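Local coordinates for gamma-glutamyl phosphate reductase (Saccharomyces cerevisiae, PDB 1VLU), which catalyses the NADPH-dependent reduction of L-gamma-glutamyl phosphate to glutamate gamma-semialdehyde, the second step from glutamate towards proline, at residues Ser15-Ala20 against Leu205-Tyr210; Asp212-Arg217 against Thr230-Leu235; Ser243-Glu248 against Thr352-Ala357; Ala250-Ala255 against Pro280-Trp285; Ser39-Lys44 against Asp176-Phe181. One frame throughout, in Å; residues are numbered along the deposited sequence.

Contact 1: Ser15-Ala20 against Leu205-Tyr210; sequences SSQQIA and LDQDEY
Q207 lays its side-chain amide against Q17 near the start of helix 15-30, with OE1 of Q207 3.3 Å from CG of Q17: a polar atom against an aliphatic carbon, not a hydrogen bond. The two glutamine chains cross at about a right angle, yet their amide planes are 28° apart. One helical turn on, CB of A20 touches two loop residues, 3.7 Å from CB of Q207 and 3.8 Å from CB of Y210. Both come from the connection between strands 192-194 and 213-217 of this aldehyde dehydrogenase-like fold; Q207 centres an inverse gamma turn, and N of Y210 bonds to O of Q207 at 3.0 Å. A bend at chi2 (-50°) brings CD of Q207 to 3.7 Å from CG of Q17; NE2 is hydrogen-bonded to O of D203. An alanine in place of Q207 would probably leave that carbonyl without its amide donor and open a gap beside CG of Q17. D208 and E209 pack on K231 of the second subunit.

Contact 2: Asp212-Arg217 against Thr230-Leu235; sequences DLVVPR and TKIPVL
V214 joins its backbone to the 230-235 loop through both of its peptide polar atoms. Its N donates to O of P233 at 2.8 Å, and its O accepts from N of L235 at 2.9 Å; the second bond is nearly straight, with 173° at the hydrogen. This is the parallel bonding pattern, reduced to a single bridge between V214 and V234. L213 and V215, alternating with V214, turn their backbone polar groups to strand 118-134, so strand 213-217 is bonded along both borders. The same two acceptors also receive CA-H...O contacts, O of P233 from L213 and O of V214 from V234. OG1 of T230 accepts from N of I232 at 3.3 Å, closing an ST turn, and also bonds to O of L205, while OD2 of D212 takes the N-H of V129. Apolar groups pack beside the bridge: CG2 of V214 meets CG2 of I232 at 3.6 Å, the two side chains crossing at about a right angle, and I226 of helix 220-228 touches V214, P216 and V234. The chemistry implies a loop held in register by two backbone bonds at V214, with branched side chains packed beside them.

Contact 3: Ser243-Glu248 against Thr352-Ala357; sequences SIYLDE and TSTESA
The Y245 ring is sandwiched between a methyl group from helix 354-361 and the backbone just past the end of its own strand. On one face, CB of A357 sits 3.5 Å above the plane, offset toward the rim; it makes a CH-pi contact, 17° off the ring normal. On the opposite face, CA of D247 lies 3.6 Å above the plane, also offset. T354 crosses the tyrosine at about a right angle, its OG1 3.8 Å from CE2 of Y245. CB of Y245 points toward the helix, and CG stands anti to the backbone N (chi1 174°). The OH makes a weak hydrogen bond to OD1 of D247 at 2.7 Å and is also hydrogen-bonded to ND2 of N279; it packs against the first peptide of the helix, 3.1 Å from C of S353, without bonding to it. S353 caps the helix, its OG accepting from N of S356 at 3.1 Å. OD2 of D247 bonds to T374 and N379. Helix 354-361 links strand 347-350 to strand 369-373 and passes over the inner strands 274-278 and 242-246, a beta-alpha-beta crossover of the kind on which parallel, Rossmann-like domains such as those of aldehyde dehydrogenases are built.

Contact 4: Ala250-Ala255 against Pro280-Trp285; sequences ADLIKA and PKFSKW
F282 presents one ring face to A250 and its far rim to the first turn of helix 252-261. CB of A250 stands 3.8 Å above the plane of the F282 ring, over its centre, and the direction to it is 12° off the normal, a well-aligned CH-pi contact. The same alanine also brings its carbonyl close, with O of A250 3.4 Å from CE1 of F282. At the far rim, CZ of F282 meets CB of A255 at 3.7 Å and CD1 of L252 at 3.8 Å, so three residues of one segment gather round a single aromatic group. L252 crosses the phenylalanine at about a right angle. The leucine also stands at about a right angle to K284: CD1 of L252 comes within 3.5 Å of O of K284, and CD2 lies 3.9 Å from CD of the lysine, using the aliphatic part of that chain. A type II beta turn from F282 to W285 sets the two partners of L252 close together. D251 caps the helix, its OD1 accepting from N of K254 at 3.0 Å. Around the contact, V288 of helix 285-296 touches L252, A255 and F282, L246 of strand 242-246 touches A255 and F282, and V373 of strand 369-373 packs on both alanines, so the contact lies among helix 252-261, helix 285-296 and these two strands.

Contact 5: Ser39-Lys44 against Asp176-Phe181; sequences SDILYK and DTIAQF
K44, whose alkyl chain lies over the ring of F181, carries its NZ back to its own helix, where it forms a salt bridge with OD1 of D40 at 2.8 Å. The carboxylate is met on its syn side, the nitrogen 25° out of its plane; E184 makes a long, weak ion pair with the same NZ. CD of K44 stands 4.0 Å from the centroid of the F181 ring, 11° off the normal, a CH-pi contact, and CE comes within 3.8 Å of CE1 of F181. NZ itself is too distant from the ring for more than a weak attraction. The contact is a helix-helix packing between helix 35-51 and helix 164-185, with helices 87-100 and 139-151 as neighbours: the short segments approach to 10.0 Å between axes, their directions 127° apart. At the crossing, CB of K44 touches CG2 of T177 at 3.7 Å. CD1 of I41 lies 3.8 Å from both O of T177 and CB of F181. An alanine in place of K44 would probably leave D40 without its charged mate near E184, and lose the CH-pi contact over the centre of the F181 ring. Beyond the two segments, I149 of helix 139-151 packs on I41, and OG1 of T177 is hydrogen-bonded to O of I173.

How the contacts relate
The five contacts fall into two groups. Contacts 1 and 2 lie side by side and touch, L205 of one bonding to T230 of the other, and contact 2 lies closest to the centre of the chain; contact 5 belongs to the same half, with helix 35-51 following helix 15-30 of contact 1. Contacts 3 and 4 lie at the parallel sheet, contact 3 on strand 242-246 and contact 4 in the helix and loop beside it, and touch each other, D247 against F282. Backbone bonds define only contact 2, at a strand border. Elsewhere side chains pack: methyl groups meet aromatic faces in 3 and 4, a lysine chain does so in 5, and glutamines meet in 1. Contacts 3 and 5 are buried; the others are partly so.

Contact 1: Ser15-Ala20 against Leu205-Tyr210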
# COMPACT_ATOMS: atom_id res chain seq x y z
N SER A 15 3.86 -8.67 -17.88
CA SER A 15 4.17 -10.04 -17.47
C SER A 15 3.93 -10.27 -15.96
O SER A 15 3.23 -11.21 -15.58
CB SER A 15 5.62 -10.34 -17.83
OG SER A 15 5.82 -11.71 -18.07
N SER A 16 4.51 -9.39 -15.14
CA SER A 16 4.40 -9.44 -13.69
C SER A 16 2.99 -9.18 -13.23
O SER A 16 2.56 -9.79 -12.25
CB SER A 16 5.33 -8.43 -13.05
OG SER A 16 6.64 -8.59 -13.56
N GLN A 17 2.27 -8.30 -13.93
CA GLN A 17 0.87 -8.03 -13.59
C GLN A 17 0.03 -9.26 -13.82
O GLN A 17 -0.85 -9.57 -13.02
CB GLN A 17 0.28 -6.85 -14.37
CG GLN A 17 0.79 -5.49 -13.94
CD GLN A 17 -0.09 -4.37 -14.48
OE1 GLN A 17 0.25 -3.74 -15.49
NE2 GLN A 17 -1.22 -4.12 -13.81
N GLN A 18 0.29 -9.96 -14.92
CA GLN A 18 -0.49 -11.14 -15.29
C GLN A 18 -0.22 -12.31 -14.32
O GLN A 18 -1.14 -13.03 -13.88
CB GLN A 18 -0.23 -11.54 -16.74
CG GLN A 18 -1.22 -12.56 -17.32
CD GLN A 18 -2.67 -12.05 -17.33
OE1 GLN A 18 -3.02 -11.16 -18.12
NE2 GLN A 18 -3.50 -12.62 -16.46
N ILE A 19 1.06 -12.49 -13.98
CA ILE A 19 1.48 -13.43 -12.97
C ILE A 19 0.75 -13.18 -11.66
O ILE A 19 0.13 -14.10 -11.14
CB ILE A 19 3.01 -13.43 -12.81
CG1 ILE A 19 3.64 -14.11 -14.04
CG2 ILE A 19 3.45 -14.06 -11.49
CD1 ILE A 19 5.14 -13.84 -14.22
N ALA A 20 0.78 -11.95 -11.16
CA ALA A 20 0.16 -11.59 -9.90
C ALA A 20 -1.37 -11.74 -9.93
O ALA A 20 -1.98 -12.17 -8.94
CB ALA A 20 0.56 -10.19 -9.48
N LEU A 205 7.38 -6.86 -7.32
CA LEU A 205 7.37 -6.09 -6.09
C LEU A 205 6.48 -4.83 -6.13
O LEU A 205 6.21 -4.23 -5.08
CB LEU A 205 8.80 -5.75 -5.68
CG LEU A 205 9.59 -6.90 -5.05
CD1 LEU A 205 11.07 -6.58 -4.96
CD2 LEU A 205 9.03 -7.29 -3.69
N ASP A 206 6.03 -4.46 -7.33
CA ASP A 206 5.09 -3.36 -7.53
C ASP A 206 3.62 -3.81 -7.52
O ASP A 206 2.71 -2.97 -7.59
CB ASP A 206 5.39 -2.63 -8.85
CG ASP A 206 6.79 -2.01 -8.90
OD1 ASP A 206 7.41 -1.79 -7.83
OD2 ASP A 206 7.28 -1.74 -10.03
N GLN A 207 3.37 -5.12 -7.43
CA GLN A 207 2.01 -5.65 -7.58
C GLN A 207 1.26 -5.73 -6.27
O GLN A 207 0.63 -6.72 -6.00
CB GLN A 207 2.02 -7.03 -8.26
CG GLN A 207 2.74 -7.08 -9.62
CD GLN A 207 2.29 -5.98 -10.55
OE1 GLN A 207 1.09 -5.74 -10.68
NE2 GLN A 207 3.24 -5.29 -11.17
N ASP A 208 1.29 -4.67 -5.47
CA ASP A 208 0.64 -4.71 -4.18
C ASP A 208 -0.89 -4.66 -4.18
O ASP A 208 -1.50 -4.81 -3.11
CB ASP A 208 1.23 -3.66 -3.24
CG ASP A 208 0.77 -2.27 -3.55
OD1 ASP A 208 0.61 -1.93 -4.75
OD2 ASP A 208 0.58 -1.51 -2.58
N GLU A 209 -1.51 -4.51 -5.35
CA GLU A 209 -2.96 -4.70 -5.45
C GLU A 209 -3.33 -6.17 -5.44
O GLU A 209 -4.46 -6.53 -5.14
CB GLU A 209 -3.56 -4.08 -6.73
CG GLU A 209 -2.82 -2.88 -7.27
CD GLU A 209 -1.79 -3.26 -8.32
OE1 GLU A 209 -2.21 -3.60 -9.46
OE2 GLU A 209 -0.57 -3.22 -8.03
N TYR A 210 -2.38 -7.03 -5.80
CA TYR A 210 -2.63 -8.46 -5.94
C TYR A 210 -1.85 -9.30 -4.94
O TYR A 210 -2.28 -10.40 -4.61
CB TYR A 210 -2.30 -8.94 -7.34
CG TYR A 210 -3.00 -8.22 -8.47
CD1 TYR A 210 -4.38 -8.30 -8.64
CD2 TYR A 210 -2.26 -7.48 -9.40
CE1 TYR A 210 -5.03 -7.63 -9.69
CE2 TYR A 210 -2.89 -6.82 -10.46
CZ TYR A 210 -4.27 -6.89 -10.60
OH TYR A 210 -4.87 -6.23 -11.66

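Contact 2: Asp212-Arg217 against Thr230-Leu235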
# COMPACT_ATOMS: atom_id res chain seq x y z
N ASP A 212 -0.15 -9.90 -1.25
CA ASP A 212 -0.38 -9.54 0.14
C ASP A 212 0.82 -9.66 1.07
O ASP A 212 0.85 -9.02 2.12
CB ASP A 212 -1.55 -10.37 0.70
CG ASP A 212 -2.78 -10.29 -0.19
OD1 ASP A 212 -3.45 -9.22 -0.16
OD2 ASP A 212 -3.07 -11.25 -0.95
N LEU A 213 1.80 -10.49 0.74
CA LEU A 213 2.94 -10.69 1.62
C LEU A 213 4.15 -11.12 0.84
O LEU A 213 4.03 -11.96 -0.04
CB LEU A 213 2.63 -11.75 2.67
CG LEU A 213 3.56 -11.91 3.88
CD1 LEU A 213 3.60 -10.65 4.74
CD2 LEU A 213 3.12 -13.10 4.74
N VAL A 214 5.30 -10.56 1.18
CA VAL A 214 6.57 -11.01 0.65
C VAL A 214 7.27 -11.81 1.70
O VAL A 214 7.41 -11.36 2.84
CB VAL A 214 7.53 -9.85 0.28
CG1 VAL A 214 8.76 -10.42 -0.41
CG2 VAL A 214 6.86 -8.84 -0.59
N VAL A 215 7.74 -13.00 1.32
CA VAL A 215 8.50 -13.85 2.24
C VAL A 215 9.95 -13.92 1.73
O VAL A 215 10.22 -14.56 0.71
CB VAL A 215 7.84 -15.23 2.40
CG1 VAL A 215 8.57 -16.05 3.40
CG2 VAL A 215 6.36 -15.08 2.80
N PRO A 216 10.87 -13.19 2.38
CA PRO A 216 12.27 -13.28 1.94
C PRO A 216 13.01 -14.43 2.61
O PRO A 216 12.92 -14.61 3.82
CB PRO A 216 12.85 -11.93 2.37
CG PRO A 216 12.06 -11.57 3.61
CD PRO A 216 10.70 -12.23 3.49
N ARG A 217 13.71 -15.23 1.81
CA ARG A 217 14.51 -16.33 2.32
C ARG A 217 15.97 -16.21 1.83
O ARG A 217 16.39 -16.87 0.88
CB ARG A 217 13.89 -17.68 1.94
CG ARG A 217 12.48 -17.95 2.48
CD ARG A 217 12.47 -18.37 3.95
NE ARG A 217 13.27 -19.57 4.19
CZ ARG A 217 14.46 -19.59 4.79
NH1 ARG A 217 15.03 -18.47 5.23
NH2 ARG A 217 15.10 -20.75 4.95
N THR A 230 9.40 -2.01 -2.50
CA THR A 230 8.05 -2.57 -2.39
C THR A 230 7.19 -1.88 -1.37
O THR A 230 7.68 -1.38 -0.37
CB THR A 230 8.06 -4.11 -2.11
OG1 THR A 230 6.81 -4.66 -2.54
CG2 THR A 230 8.26 -4.42 -0.63
N LYS A 231 5.88 -1.88 -1.64
CA LYS A 231 4.87 -1.46 -0.65
C LYS A 231 4.09 -2.64 -0.05
O LYS A 231 3.33 -2.45 0.89
CB LYS A 231 3.88 -0.48 -1.30
CG LYS A 231 4.51 0.83 -1.73
CD LYS A 231 4.75 1.74 -0.54
CE LYS A 231 3.45 2.19 0.09
NZ LYS A 231 3.75 3.15 1.18
N ILE A 232 4.28 -3.84 -0.61
CA ILE A 232 3.75 -5.09 -0.06
C ILE A 232 4.43 -5.36 1.27
O ILE A 232 5.65 -5.27 1.35
CB ILE A 232 4.08 -6.27 -1.02
CG1 ILE A 232 3.63 -5.95 -2.45
CG2 ILE A 232 3.47 -7.58 -0.54
CD1 ILE A 232 4.32 -6.77 -3.53
N PRO A 233 3.65 -5.65 2.34
CA PRO A 233 4.29 -6.06 3.61
C PRO A 233 5.31 -7.21 3.47
O PRO A 233 5.08 -8.16 2.70
CB PRO A 233 3.13 -6.49 4.51
CG PRO A 233 1.86 -6.15 3.79
CD PRO A 233 2.18 -5.56 2.44
N VAL A 234 6.40 -7.11 4.22
CA VAL A 234 7.44 -8.11 4.25
C VAL A 234 7.37 -8.88 5.55
O VAL A 234 7.42 -8.29 6.63
CB VAL A 234 8.83 -7.47 4.10
CG1 VAL A 234 9.89 -8.55 4.07
CG2 VAL A 234 8.90 -6.62 2.81
N LEU A 235 7.25 -10.21 5.45
CA LEU A 235 7.16 -11.06 6.63
C LEU A 235 8.34 -10.85 7.56
O LEU A 235 9.49 -11.02 7.17
CB LEU A 235 7.06 -12.53 6.25
CG LEU A 235 6.93 -13.50 7.44
CD1 LEU A 235 5.58 -13.34 8.15
CD2 LEU A 235 7.11 -14.90 6.99

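Contact 3: Ser243-Glu248 against Thr352-Ala357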
# COMPACT_ATOMS: atom_id res chain seq x y z
N SER A 243 18.13 5.27 9.78
CA SER A 243 19.45 5.84 9.61
C SER A 243 19.86 6.76 10.76
O SER A 243 19.04 7.46 11.32
CB SER A 243 19.54 6.59 8.28
OG SER A 243 19.25 5.74 7.19
N ILE A 244 21.13 6.72 11.12
CA ILE A 244 21.71 7.70 12.02
C ILE A 244 22.78 8.45 11.23
O ILE A 244 23.72 7.84 10.73
CB ILE A 244 22.30 7.06 13.29
CG1 ILE A 244 21.26 6.14 13.96
CG2 ILE A 244 22.78 8.14 14.27
CD1 ILE A 244 21.85 5.17 15.00
N TYR A 245 22.59 9.76 11.09
CA TYR A 245 23.60 10.60 10.49
C TYR A 245 24.50 11.24 11.55
O TYR A 245 24.04 12.01 12.38
CB TYR A 245 22.97 11.65 9.60
CG TYR A 245 23.96 12.67 9.05
CD1 TYR A 245 25.10 12.27 8.34
CD2 TYR A 245 23.75 14.03 9.23
CE1 TYR A 245 25.99 13.19 7.84
CE2 TYR A 245 24.63 14.96 8.73
CZ TYR A 245 25.75 14.54 8.03
OH TYR A 245 26.63 15.48 7.52
N LEU A 246 25.78 10.89 11.49
CA LEU A 246 26.81 11.44 12.35
C LEU A 246 27.52 12.56 11.62
O LEU A 246 28.41 12.33 10.80
CB LEU A 246 27.80 10.34 12.75
CG LEU A 246 27.22 9.09 13.38
CD1 LEU A 246 28.33 8.16 13.83
CD2 LEU A 246 26.35 9.45 14.57
N ASP A 247 27.11 13.78 11.93
CA ASP A 247 27.50 14.99 11.24
C ASP A 247 28.96 15.35 11.53
O ASP A 247 29.56 14.87 12.49
CB ASP A 247 26.58 16.13 11.69
CG ASP A 247 26.64 17.35 10.79
OD1 ASP A 247 26.91 17.24 9.56
OD2 ASP A 247 26.39 18.45 11.32
N GLU A 248 29.52 16.21 10.68
CA GLU A 248 30.84 16.77 10.90
C GLU A 248 31.02 17.27 12.36
O GLU A 248 32.06 17.04 12.96
CB GLU A 248 31.11 17.88 9.88
CG GLU A 248 32.38 18.66 10.16
CD GLU A 248 32.67 19.72 9.12
OE1 GLU A 248 32.06 19.68 8.02
OE2 GLU A 248 33.52 20.60 9.41
N THR A 352 28.58 13.09 3.02
CA THR A 352 29.49 14.23 3.11
C THR A 352 28.84 15.57 3.49
O THR A 352 29.52 16.58 3.60
CB THR A 352 30.27 14.41 1.80
OG1 THR A 352 29.35 14.31 0.70
CG2 THR A 352 31.32 13.32 1.66
N SER A 353 27.53 15.56 3.71
CA SER A 353 26.82 16.77 4.15
C SER A 353 25.47 16.38 4.74
O SER A 353 25.10 15.20 4.68
CB SER A 353 26.64 17.75 2.98
OG SER A 353 25.86 17.14 1.95
N THR A 354 24.75 17.35 5.30
CA THR A 354 23.38 17.13 5.78
C THR A 354 22.46 16.80 4.60
O THR A 354 21.69 15.83 4.66
CB THR A 354 22.86 18.31 6.63
OG1 THR A 354 23.75 18.51 7.73
CG2 THR A 354 21.50 18.02 7.21
N GLU A 355 22.58 17.58 3.52
CA GLU A 355 21.85 17.38 2.27
C GLU A 355 22.04 15.99 1.68
O GLU A 355 21.09 15.39 1.17
CB GLU A 355 22.23 18.43 1.23
CG GLU A 355 22.01 19.87 1.69
CD GLU A 355 23.20 20.46 2.49
OE1 GLU A 355 23.75 19.81 3.40
OE2 GLU A 355 23.56 21.62 2.19
N SER A 356 23.26 15.48 1.73
CA SER A 356 23.53 14.15 1.24
C SER A 356 22.90 13.04 2.12
O SER A 356 22.34 12.07 1.61
CB SER A 356 25.04 13.94 1.06
OG SER A 356 25.31 12.58 0.80
N ALA A 357 23.01 13.20 3.44
CA ALA A 357 22.31 12.34 4.40
C ALA A 357 20.79 12.31 4.17
O ALA A 357 20.18 11.24 4.21
CB ALA A 357 22.61 12.78 5.82

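Contact 4: Ala250-Ala255 against Pro280-Trp285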
# COMPACT_ATOMS: atom_id res chain seq x y z
N ALA A 250 29.16 16.28 15.02
CA ALA A 250 28.76 15.30 16.03
C ALA A 250 29.69 15.33 17.25
O ALA A 250 30.92 15.30 17.12
CB ALA A 250 28.74 13.90 15.44
N ASP A 251 29.09 15.40 18.43
CA ASP A 251 29.79 15.11 19.67
C ASP A 251 30.10 13.61 19.68
O ASP A 251 29.21 12.78 19.41
CB ASP A 251 28.93 15.49 20.86
CG ASP A 251 29.63 15.25 22.19
OD1 ASP A 251 29.85 14.07 22.57
OD2 ASP A 251 29.95 16.25 22.87
N LEU A 252 31.35 13.28 20.00
CA LEU A 252 31.84 11.90 19.92
C LEU A 252 31.30 10.98 21.03
O LEU A 252 30.98 9.82 20.76
CB LEU A 252 33.37 11.86 19.87
CG LEU A 252 34.12 10.52 19.86
CD1 LEU A 252 34.05 9.77 18.51
CD2 LEU A 252 35.55 10.75 20.26
N ILE A 253 31.19 11.50 22.25
CA ILE A 253 30.60 10.76 23.36
C ILE A 253 29.12 10.44 23.06
O ILE A 253 28.70 9.29 23.17
CB ILE A 253 30.74 11.51 24.71
CG1 ILE A 253 32.22 11.62 25.12
CG2 ILE A 253 29.90 10.82 25.81
CD1 ILE A 253 32.57 12.92 25.83
N LYS A 254 28.35 11.46 22.65
CA LYS A 254 26.96 11.26 22.23
C LYS A 254 26.84 10.32 21.03
O LYS A 254 25.99 9.44 21.03
CB LYS A 254 26.27 12.57 21.88
CG LYS A 254 25.94 13.43 23.06
CD LYS A 254 25.28 14.70 22.55
CE LYS A 254 25.49 15.83 23.51
NZ LYS A 254 25.46 17.12 22.78
N ALA A 255 27.68 10.51 20.03
CA ALA A 255 27.65 9.68 18.83
C ALA A 255 27.86 8.20 19.17
O ALA A 255 27.26 7.32 18.55
CB ALA A 255 28.71 10.15 17.82
N PRO A 280 32.81 12.08 6.79
CA PRO A 280 34.26 11.87 6.85
C PRO A 280 34.99 12.91 7.70
O PRO A 280 36.01 12.58 8.33
CB PRO A 280 34.70 12.00 5.38
CG PRO A 280 33.49 11.68 4.59
CD PRO A 280 32.34 12.21 5.40
N LYS A 281 34.47 14.13 7.74
CA LYS A 281 35.05 15.21 8.53
C LYS A 281 34.68 15.15 10.01
O LYS A 281 35.11 16.00 10.80
CB LYS A 281 34.64 16.56 7.93
CG LYS A 281 35.16 16.78 6.52
CD LYS A 281 34.72 18.11 5.95
CE LYS A 281 35.10 18.22 4.48
NZ LYS A 281 34.31 19.28 3.78
N PHE A 282 33.87 14.17 10.40
CA PHE A 282 33.60 13.92 11.82
C PHE A 282 34.85 13.26 12.41
O PHE A 282 35.26 12.17 11.97
CB PHE A 282 32.31 13.08 11.97
CG PHE A 282 32.11 12.45 13.34
CD1 PHE A 282 32.49 13.11 14.52
CD2 PHE A 282 31.50 11.20 13.44
CE1 PHE A 282 32.30 12.51 15.78
CE2 PHE A 282 31.31 10.59 14.69
CZ PHE A 282 31.70 11.25 15.86
N SER A 283 35.49 13.94 13.36
CA SER A 283 36.77 13.47 13.92
C SER A 283 36.58 12.23 14.77
O SER A 283 35.67 12.18 15.60
CB SER A 283 37.45 14.57 14.76
OG SER A 283 37.75 15.72 13.99
N LYS A 284 37.46 11.26 14.56
CA LYS A 284 37.48 10.01 15.33
C LYS A 284 36.24 9.16 15.05
O LYS A 284 35.84 8.35 15.88
CB LYS A 284 37.64 10.27 16.84
CG LYS A 284 38.92 11.00 17.26
CD LYS A 284 38.61 12.06 18.32
CE LYS A 284 39.73 12.22 19.35
NZ LYS A 284 39.75 11.08 20.32
N TRP A 285 35.64 9.36 13.88
CA TRP A 285 34.44 8.63 13.47
C TRP A 285 34.64 7.12 13.52
O TRP A 285 33.68 6.38 13.68
CB TRP A 285 33.96 9.07 12.08
CG TRP A 285 34.93 8.88 10.96
CD1 TRP A 285 35.73 9.84 10.41
CD2 TRP A 285 35.19 7.68 10.22
NE1 TRP A 285 36.48 9.31 9.39
CE2 TRP A 285 36.17 7.99 9.25
CE3 TRP A 285 34.69 6.37 10.28
CZ2 TRP A 285 36.67 7.03 8.35
CZ3 TRP A 285 35.18 5.41 9.39
CH2 TRP A 285 36.17 5.75 8.44

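Contact 5: Ser39-Lys44 against Asp176-Phe181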
# COMPACT_ATOMS: atom_id res chain seq x y z
N SER A 39 -4.27 -31.31 1.33
CA SER A 39 -3.30 -32.25 1.87
C SER A 39 -2.92 -33.34 0.86
O SER A 39 -1.78 -33.79 0.82
CB SER A 39 -3.84 -32.90 3.14
OG SER A 39 -4.24 -31.91 4.07
N ASP A 40 -3.90 -33.74 0.04
CA ASP A 40 -3.73 -34.80 -0.93
C ASP A 40 -2.70 -34.44 -1.99
O ASP A 40 -1.82 -35.23 -2.31
CB ASP A 40 -5.06 -35.13 -1.60
CG ASP A 40 -5.00 -36.38 -2.47
OD1 ASP A 40 -4.24 -37.32 -2.12
OD2 ASP A 40 -5.73 -36.42 -3.49
N ILE A 41 -2.82 -33.23 -2.54
CA ILE A 41 -1.86 -32.78 -3.54
C ILE A 41 -0.44 -32.73 -2.95
O ILE A 41 0.53 -32.91 -3.67
CB ILE A 41 -2.28 -31.41 -4.21
CG1 ILE A 41 -1.56 -31.18 -5.56
CG2 ILE A 41 -2.01 -30.22 -3.28
CD1 ILE A 41 -1.60 -32.36 -6.56
N LEU A 42 -0.32 -32.50 -1.64
CA LEU A 42 1.00 -32.48 -1.00
C LEU A 42 1.64 -33.87 -0.95
O LEU A 42 2.86 -34.00 -1.05
CB LEU A 42 0.96 -31.83 0.39
CG LEU A 42 0.64 -30.33 0.49
CD1 LEU A 42 0.96 -29.83 1.88
CD2 LEU A 42 1.38 -29.52 -0.60
N TYR A 43 0.81 -34.90 -0.79
CA TYR A 43 1.27 -36.29 -0.81
C TYR A 43 1.71 -36.72 -2.19
O TYR A 43 2.71 -37.42 -2.33
CB TYR A 43 0.18 -37.25 -0.29
CG TYR A 43 -0.03 -37.19 1.21
CD1 TYR A 43 1.03 -37.39 2.11
CD2 TYR A 43 -1.30 -36.94 1.74
CE1 TYR A 43 0.84 -37.34 3.49
CE2 TYR A 43 -1.50 -36.89 3.12
CZ TYR A 43 -0.43 -37.08 3.99
OH TYR A 43 -0.65 -37.04 5.35
N LYS A 44 0.97 -36.30 -3.21
CA LYS A 44 1.33 -36.58 -4.60
C LYS A 44 2.65 -35.89 -4.98
O LYS A 44 3.48 -36.48 -5.68
CB LYS A 44 0.21 -36.12 -5.56
CG LYS A 44 -1.19 -36.65 -5.26
CD LYS A 44 -1.30 -38.14 -5.47
CE LYS A 44 -2.75 -38.60 -5.50
NZ LYS A 44 -3.29 -38.97 -4.16
N ASP A 176 3.71 -30.11 -13.25
CA ASP A 176 3.16 -31.36 -13.77
C ASP A 176 2.23 -32.10 -12.81
O ASP A 176 1.21 -32.61 -13.24
CB ASP A 176 4.30 -32.29 -14.18
CG ASP A 176 5.00 -31.86 -15.47
OD1 ASP A 176 4.92 -30.65 -15.86
OD2 ASP A 176 5.66 -32.73 -16.10
N THR A 177 2.61 -32.18 -11.54
CA THR A 177 1.81 -32.90 -10.55
C THR A 177 0.52 -32.14 -10.27
O THR A 177 -0.54 -32.74 -10.16
CB THR A 177 2.59 -33.17 -9.24
OG1 THR A 177 3.82 -33.83 -9.55
CG2 THR A 177 1.77 -34.06 -8.26
N ILE A 178 0.61 -30.82 -10.15
CA ILE A 178 -0.58 -30.02 -9.91
C ILE A 178 -1.56 -30.15 -11.10
O ILE A 178 -2.76 -30.31 -10.91
CB ILE A 178 -0.25 -28.54 -9.56
CG1 ILE A 178 0.49 -28.47 -8.22
CG2 ILE A 178 -1.53 -27.72 -9.45
CD1 ILE A 178 0.80 -27.07 -7.74
N ALA A 179 -1.03 -30.09 -12.32
CA ALA A 179 -1.85 -30.25 -13.53
C ALA A 179 -2.49 -31.64 -13.59
O ALA A 179 -3.70 -31.77 -13.79
CB ALA A 179 -1.00 -29.99 -14.78
N GLN A 180 -1.68 -32.67 -13.38
CA GLN A 180 -2.10 -34.07 -13.43
C GLN A 180 -3.24 -34.43 -12.45
O GLN A 180 -4.08 -35.28 -12.76
CB GLN A 180 -0.89 -34.96 -13.17
CG GLN A 180 -1.09 -36.45 -13.40
CD GLN A 180 0.15 -37.26 -13.04
OE1 GLN A 180 0.07 -38.47 -12.83
NE2 GLN A 180 1.31 -36.59 -12.98
N PHE A 181 -3.25 -33.81 -11.28
CA PHE A 181 -4.19 -34.20 -10.22
C PHE A 181 -5.26 -33.16 -9.88
O PHE A 181 -5.96 -33.31 -8.88
CB PHE A 181 -3.43 -34.65 -8.98
CG PHE A 181 -2.67 -35.93 -9.16
CD1 PHE A 181 -3.33 -37.16 -9.17
CD2 PHE A 181 -1.29 -35.92 -9.33
CE1 PHE A 181 -2.63 -38.36 -9.34
CE2 PHE A 181 -0.57 -37.11 -9.51
CZ PHE A 181 -1.24 -38.34 -9.51